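Local coordinates for protein TRAP-T family transporter, DctP (Periplasmic binding) subunit (PDB 4PF8) that binds beta-D-galacturonate and probably delivers it, as the periplasmic solute-binding subunit, to a TRAP-type transporter, at residues Q195-K198 with G204-N207. Residues are numbered along the deposited sequence; the frame is centred on the assembly and turned at random.
Sequences QSIK and GAEN. With GTR (beta-D-galactopyranuronic acid), chain D.
Ile197 reaches from helix 193-198 to the start of strand 204-207, where its CD1 lies 4.3 Å from Gly204 CA and 4.4 Å from Ala205 CB. This is a helix-loop-strand unit of the two-lobed alpha/beta fold of periplasmic solute-binding proteins; the strand pairs with strand 146-150 in a mixed sheet, and Gly204 also bonds Arg167 through the backbone. Isoleucine suits the inner face of the helix because its apolar, branched side chain fills a buried site, bordered also by Tyr149 and Val220. Its CG1-CD1 arm is extended (chi2 177°), which carries CD1 to the strand. Gly204, without a side chain, offers bare backbone to that methyl, and Ala205 turns just one methyl toward the helix. The junction is thus small, buried and purely apolar.

Farther along the same strand, the chemistry turns polar. Glu206 OE2 makes a salt bridge to Arg146 NE and a hydrogen bond to His229 NE2, an arrangement that probably helps position Arg146, whose NH2 hydrogen-bonds the galacturonate. Asn207 belongs to the pocket itself. Its CB only carries the amide, which chi1 of -135°, between the staggered positions, swings toward the sugar. Asn207 CG lies 3.5 Å from galacturonate O1. Beyond it the amide forks: Asn207 OD1 accepts the anomeric hydroxyl O1 at 2.6 Å, while ND2 faces the ring oxygen. An amide fits here because it presents an acceptor and a donor side by side to two oxygens on the same anomeric carbon. A leucine in its place would probably leave both O1 and O5 without these mates, weakening the hold on that end of the ring. Asn207 ND2 donates to galacturonate O5 at 3.0 Å through a fairly straight N-H...O angle of 162°, and O6A of the galacturonate carboxylate lies 3.0 Å from the same Asn207 ND2.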
loop_
_atom_site.group_PDB
_atom_site.type_symbol
_atom_site.label_atom_id
_atom_site.label_comp_id
_atom_site.label_asym_id
_atom_site.label_seq_id
_atom_site.Cartn_x
_atom_site.Cartn_y
_atom_site.Cartn_z
ATOM N N GLN A 195 -4.494 -15.031 11.377
ATOM C CA GLN A 195 -4.956 -15.708 12.571
ATOM C C GLN A 195 -6.244 -15.110 13.114
ATOM O O GLN A 195 -7.099 -15.839 13.617
ATOM C CB GLN A 195 -3.883 -15.707 13.666
ATOM C CG GLN A 195 -2.783 -16.720 13.442
ATOM C CD GLN A 195 -3.278 -18.143 13.495
ATOM O OE1 GLN A 195 -4.232 -18.457 14.210
ATOM N NE2 GLN A 195 -2.635 -19.017 12.729
ATOM N N SER A 196 -6.377 -13.795 13.025
ATOM C CA SER A 196 -7.567 -13.135 13.515
ATOM C C SER A 196 -8.787 -13.466 12.688
ATOM O O SER A 196 -9.873 -13.622 13.250
ATOM C CB SER A 196 -7.353 -11.628 13.620
ATOM O OG SER A 196 -6.635 -11.334 14.819
ATOM N N ILE A 197 -8.625 -13.587 11.382
ATOM C CA ILE A 197 -9.757 -14.040 10.552
ATOM C C ILE A 197 -10.015 -15.541 10.785
ATOM O O ILE A 197 -11.161 -15.981 10.953
ATOM C CB ILE A 197 -9.551 -13.781 9.059
ATOM C CG1 ILE A 197 -9.374 -12.279 8.799
ATOM C CG2 ILE A 197 -10.732 -14.335 8.268
ATOM C CD1 ILE A 197 -9.097 -11.916 7.342
ATOM N N LYS A 198 -8.958 -16.345 10.808
ATOM C CA LYS A 198 -9.114 -17.790 10.994
ATOM C C LYS A 198 -9.863 -18.131 12.275
ATOM O O LYS A 198 -10.715 -19.027 12.286
ATOM C CB LYS A 198 -7.741 -18.457 11.041
ATOM C CG LYS A 198 -7.780 -19.982 11.120
ATOM C CD LYS A 198 -6.405 -20.581 11.340
ATOM C CE LYS A 198 -6.489 -21.997 11.937
ATOM N NZ LYS A 198 -6.658 -21.994 13.431
ATOM N N GLY A 204 -13.337 -9.863 8.725
ATOM C CA GLY A 204 -12.696 -9.640 7.448
ATOM C C GLY A 204 -11.758 -8.460 7.462
ATOM O O GLY A 204 -11.383 -7.914 8.507
ATOM N N ALA A 205 -11.383 -8.079 6.256
ATOM C CA ALA A 205 -10.400 -7.045 6.035
ATOM C C ALA A 205 -10.571 -6.550 4.605
ATOM O O ALA A 205 -11.589 -6.812 3.967
ATOM C CB ALA A 205 -8.983 -7.637 6.283
ATOM N N GLU A 206 -9.596 -5.815 4.076
ATOM C CA GLU A 206 -9.699 -5.346 2.693
ATOM C C GLU A 206 -8.295 -5.254 2.106
ATOM O O GLU A 206 -7.357 -4.883 2.783
ATOM C CB GLU A 206 -10.426 -4.009 2.596
ATOM C CG GLU A 206 -10.114 -3.031 3.695
ATOM C CD GLU A 206 -8.882 -2.219 3.417
ATOM O OE1 GLU A 206 -7.984 -2.160 4.309
ATOM O OE2 GLU A 206 -8.786 -1.656 2.300
ATOM N N ASN A 207 -8.173 -5.647 0.852
ATOM C CA ASN A 207 -6.889 -5.657 0.182
ATOM C C ASN A 207 -7.029 -5.990 -1.283
ATOM O O ASN A 207 -8.110 -6.329 -1.746
ATOM C CB ASN A 207 -5.903 -6.603 0.861
ATOM C CG ASN A 207 -4.551 -5.975 1.015
ATOM O OD1 ASN A 207 -3.976 -5.504 0.024
ATOM N ND2 ASN A 207 -4.040 -5.919 2.254
HETATM C C1 GTR D . -0.813 -4.488 1.129
HETATM C C2 GTR D . 0.392 -3.611 1.055
HETATM C C3 GTR D . 1.220 -3.869 2.301
HETATM C C4 GTR D . 0.429 -3.555 3.564
HETATM C C5 GTR D . -0.825 -4.421 3.502
HETATM C C6 GTR D . -1.743 -4.114 4.679
HETATM O O1 GTR D . -1.690 -4.241 -0.014
HETATM O O2 GTR D . 1.148 -3.999 -0.124
HETATM O O3 GTR D . 2.327 -2.943 2.257
HETATM O O4 GTR D . 0.072 -2.162 3.528
HETATM O O5 GTR D . -1.555 -4.207 2.276
HETATM O O6A GTR D . -2.976 -4.228 4.448
HETATM O O6B GTR D . -1.235 -3.913 5.806
#